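Local atomic coordinates of uncharacterized hypothetical protein (PDB entry 4EI0), a protein that is of unknown function, a DUF4466-family protein from the bacterium Parabacteroides merdae built largely of antiparallel beta-sheets. Residues I116-E119 against A120-K123; E171-A174 against V175-Y178. One frame throughout, in Å; residues are numbered along the deposited sequence.

Contact 1 of 2, residues I116-E119 against A120-K123; sequences IPEE and ARGK
Arg121 NH2 reaches Glu118 OE1 at 2.7 Å and is also gripped by Asp152, so two carboxylates hold this one nitrogen. The arginine takes Glu118 side-on, NE giving a second, nearly straight bond to OE2 at 2.9 Å. The two flat groups lie 27° apart, and both oxygens are met on their syn sides, OE2 slightly out of the carboxylate plane. Glu118 gets there by a bend at chi2 (58°), while Arg121 leaves its backbone with CG opposite the amide nitrogen (chi1 -175°) and folds at chi3, which carries NE to the Glu118 carboxylate. In the backbone the chain winds as a short 3-10 segment: Ala120 N donates to Pro117 O at 2.9 Å and Arg121 N to Glu118 O at 3.1 Å. A type II beta turn from Ala120 to Lys123 follows, closed by Lys123 N to Ala120 O and carrying Gly122 at its positive-phi position. The buried methyl of Ala120, CB, rests against Pro117 CD (3.7 Å). Substituting alanine for Arg121 would probably leave the carboxylates of Glu118 and Asp152 without their shared positive mate and set the Glu118 side chain free to turn. In the loop between strands 107-115 and 124-133 one guanidinium, also bonded through NH1 to Lys150 O, thus probably balances two negative charges.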
loop_
_atom_site.group_PDB
_atom_site.type_symbol
_atom_site.label_atom_id
_atom_site.label_comp_id
_atom_site.label_asym_id
_atom_site.label_seq_id
_atom_site.Cartn_x
_atom_site.Cartn_y
_atom_site.Cartn_z
ATOM N N ILE B 116 -13.768 -8.538 23.974
ATOM C CA ILE B 116 -13.459 -9.089 25.293
ATOM C C ILE B 116 -14.710 -9.706 25.869
ATOM O O ILE B 116 -15.721 -9.029 25.966
ATOM C CB ILE B 116 -12.839 -7.979 26.240
ATOM C CG1 ILE B 116 -11.570 -7.393 25.634
ATOM C CG2 ILE B 116 -12.525 -8.499 27.607
ATOM C CD1 ILE B 116 -11.100 -6.080 26.226
ATOM N N PRO B 117 -14.677 -11.030 26.199
ATOM C CA PRO B 117 -15.909 -11.714 26.625
ATOM C C PRO B 117 -16.009 -11.647 28.145
ATOM O O PRO B 117 -14.987 -11.461 28.807
ATOM C CB PRO B 117 -15.656 -13.147 26.204
ATOM C CG PRO B 117 -14.164 -13.313 26.481
ATOM C CD PRO B 117 -13.570 -12.007 26.044
ATOM N N GLU B 118 -17.221 -11.788 28.677
ATOM C CA GLU B 118 -17.452 -11.842 30.133
ATOM C C GLU B 118 -16.521 -12.827 30.825
ATOM O O GLU B 118 -16.017 -12.549 31.903
ATOM C CB GLU B 118 -18.917 -12.213 30.422
ATOM C CG GLU B 118 -19.267 -12.383 31.911
ATOM C CD GLU B 118 -18.973 -11.110 32.710
ATOM O OE1 GLU B 118 -19.131 -10.003 32.184
ATOM O OE2 GLU B 118 -18.539 -11.207 33.851
ATOM N N GLU B 119 -16.295 -13.985 30.225
ATOM C CA GLU B 119 -15.433 -14.973 30.876
ATOM C C GLU B 119 -13.963 -14.526 31.027
ATOM O O GLU B 119 -13.226 -15.150 31.773
ATOM C CB GLU B 119 -15.571 -16.359 30.201
ATOM C CG GLU B 119 -14.545 -16.740 29.160
ATOM C CD GLU B 119 -14.434 -18.258 28.959
ATOM O OE1 GLU B 119 -13.805 -18.933 29.801
ATOM O OE2 GLU B 119 -14.943 -18.789 27.949
ATOM N N ALA B 120 -13.528 -13.463 30.325
ATOM C CA ALA B 120 -12.148 -12.965 30.460
ATOM C C ALA B 120 -12.014 -11.965 31.619
ATOM O O ALA B 120 -10.903 -11.567 31.918
ATOM C CB ALA B 120 -11.644 -12.335 29.173
ATOM N N ARG B 121 -13.120 -11.583 32.276
ATOM C CA ARG B 121 -13.092 -10.484 33.285
ATOM C C ARG B 121 -12.075 -10.794 34.355
ATOM O O ARG B 121 -12.036 -11.909 34.871
ATOM C CB ARG B 121 -14.464 -10.299 33.956
ATOM C CG ARG B 121 -14.554 -9.121 34.902
ATOM C CD ARG B 121 -15.868 -9.064 35.650
ATOM N NE ARG B 121 -16.975 -8.879 34.718
ATOM C CZ ARG B 121 -17.327 -7.719 34.173
ATOM N NH1 ARG B 121 -16.759 -6.569 34.520
ATOM N NH2 ARG B 121 -18.274 -7.699 33.286
ATOM N N GLY B 122 -11.226 -9.828 34.668
ATOM C CA GLY B 122 -10.165 -10.070 35.619
ATOM C C GLY B 122 -9.108 -11.079 35.248
ATOM O O GLY B 122 -8.312 -11.380 36.103
ATOM N N LYS B 123 -9.050 -11.596 34.006
ATOM C CA LYS B 123 -8.029 -12.636 33.686
ATOM C C LYS B 123 -7.025 -12.079 32.695
ATOM O O LYS B 123 -7.091 -10.930 32.366
ATOM C CB LYS B 123 -8.687 -13.890 33.125
ATOM C CG LYS B 123 -9.605 -14.606 34.093
ATOM C CD LYS B 123 -10.475 -15.601 33.349
ATOM C CE LYS B 123 -11.647 -16.082 34.187
ATOM N NZ LYS B 123 -11.167 -16.979 35.239
#

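Contact 2 of 2, residues E171-A174 against V175-Y178; sequences EGEA and VHIY
The carboxylate of Glu173 meets the imidazole of His176 at the ring edge, its own plane turned 79° from the ring, while CD2 at another part of that edge points onto a face of Tyr178, 3.2 Å above the ring plane and over its centre. This is a His-carboxylate hydrogen bond at the entry to strand 176-178, an edge strand, within this chain, of a five-stranded antiparallel sheet. ND1 donates to Glu173 OE2 at 2.7 Å, the oxygen lying close to the imidazole plane and offering its syn lone pair, with an N-H...O angle of 159°. With CG opposite the backbone nitrogen (chi1 -174°), the His176 ring crosses the end of the extended Glu173 chain, ND1 toward OE2. The bond on one part of the edge and the tyrosine beside another should restrict rotation of the imidazole. Glu173 OE1 is taken by Asn170 ND2, which also bonds the hydroxyl of Tyr178, so one amide helps position both the glutamate and the tyrosine. Ala174 and Val175 pack on strands 152-159 and 302-311 of another sheet. Through its backbone His176 pairs with Ser167 of strand 165-167. A water bridges the two segments, donating to Glu173 OE2 and to Val175 O, each at 2.8 Å, and thereby tying the carboxylate to the backbone just before the strand.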
loop_
_atom_site.group_PDB
_atom_site.type_symbol
_atom_site.label_atom_id
_atom_site.label_comp_id
_atom_site.label_asym_id
_atom_site.label_seq_id
_atom_site.Cartn_x
_atom_site.Cartn_y
_atom_site.Cartn_z
ATOM N N GLU B 171 -26.078 -6.885 37.798
ATOM C CA GLU B 171 -25.017 -7.700 37.184
ATOM C C GLU B 171 -24.621 -7.136 35.821
ATOM O O GLU B 171 -25.474 -6.855 34.964
ATOM C CB GLU B 171 -25.455 -9.127 36.812
ATOM C CG GLU B 171 -26.044 -10.156 37.716
ATOM C CD GLU B 171 -26.162 -11.433 36.861
ATOM O OE1 GLU B 171 -27.215 -11.714 36.192
ATOM O OE2 GLU B 171 -25.118 -12.110 36.786
ATOM N N GLY B 172 -23.336 -7.031 35.584
ATOM C CA GLY B 172 -22.851 -6.616 34.268
ATOM C C GLY B 172 -23.227 -5.233 33.811
ATOM O O GLY B 172 -22.974 -4.908 32.668
ATOM N N GLU B 173 -23.764 -4.390 34.695
ATOM C CA GLU B 173 -24.248 -3.059 34.309
ATOM C C GLU B 173 -23.645 -2.029 35.250
ATOM O O GLU B 173 -24.014 -2.012 36.391
ATOM C CB GLU B 173 -25.767 -2.978 34.450
ATOM C CG GLU B 173 -26.615 -3.195 33.208
ATOM C CD GLU B 173 -28.088 -2.813 33.443
ATOM O OE1 GLU B 173 -28.794 -3.526 34.178
ATOM O OE2 GLU B 173 -28.542 -1.779 32.921
ATOM N N ALA B 174 -22.740 -1.164 34.771
ATOM C CA ALA B 174 -22.026 -0.222 35.657
ATOM C C ALA B 174 -22.994 0.659 36.430
ATOM O O ALA B 174 -22.787 0.954 37.598
ATOM C CB ALA B 174 -21.042 0.634 34.855
ATOM N N VAL B 175 -24.067 1.046 35.770
ATOM C CA VAL B 175 -25.187 1.790 36.386
ATOM C C VAL B 175 -26.410 1.468 35.599
ATOM O O VAL B 175 -26.290 1.159 34.393
ATOM C CB VAL B 175 -24.961 3.327 36.379
ATOM C CG1 VAL B 175 -25.119 3.919 34.995
ATOM C CG2 VAL B 175 -25.908 3.977 37.368
ATOM N N HIS B 176 -27.563 1.546 36.244
ATOM C CA HIS B 176 -28.851 1.475 35.552
ATOM C C HIS B 176 -29.710 2.590 36.040
ATOM O O HIS B 176 -29.747 2.843 37.226
ATOM C CB HIS B 176 -29.522 0.113 35.796
ATOM C CG HIS B 176 -30.794 -0.093 34.982
ATOM N ND1 HIS B 176 -30.795 -0.624 33.736
ATOM C CD2 HIS B 176 -32.099 0.272 35.250
ATOM C CE1 HIS B 176 -32.073 -0.660 33.283
ATOM N NE2 HIS B 176 -32.851 -0.083 34.188
ATOM N N ILE B 177 -30.398 3.276 35.131
ATOM C CA ILE B 177 -31.289 4.388 35.483
ATOM C C ILE B 177 -32.723 3.869 35.435
ATOM O O ILE B 177 -33.217 3.518 34.386
ATOM C CB ILE B 177 -31.180 5.599 34.497
ATOM C CG1 ILE B 177 -29.715 5.976 34.159
ATOM C CG2 ILE B 177 -31.941 6.761 35.059
ATOM C CD1 ILE B 177 -28.835 6.266 35.348
ATOM N N TYR B 178 -33.351 3.821 36.595
ATOM C CA TYR B 178 -34.744 3.469 36.804
ATOM C C TYR B 178 -35.494 4.770 36.868
ATOM O O TYR B 178 -34.944 5.762 37.288
ATOM C CB TYR B 178 -34.924 2.723 38.150
ATOM C CG TYR B 178 -34.387 1.305 38.083
ATOM C CD1 TYR B 178 -35.012 0.351 37.273
ATOM C CD2 TYR B 178 -33.229 0.934 38.745
ATOM C CE1 TYR B 178 -34.502 -0.937 37.158
ATOM C CE2 TYR B 178 -32.714 -0.371 38.634
ATOM C CZ TYR B 178 -33.371 -1.301 37.851
ATOM O OH TYR B 178 -32.894 -2.581 37.725
HETATM O O HOH W 1 -27.513 0.576 31.909
#

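The centres of the two contacts lie 18 Å apart and their nearest atoms about 5 Å apart, without touching. They come in series along the chain, both within the DUF4466 region. Contact 1 occupies the loop between strands 107-115 and 124-133, which belong to two different five-stranded sheets; contact 2 leads into an outermost strand of another, and the two share no sheet. Asp152 approaches both: its carboxylate pairs with Arg121 of contact 1, and Ala174 of contact 2 packs against it. Lys150, just before strand 152-159, and Asp152, at its start, therefore connect the loop of the earlier sheets with the later ones, and probably help fix how these parts of the protein sit together.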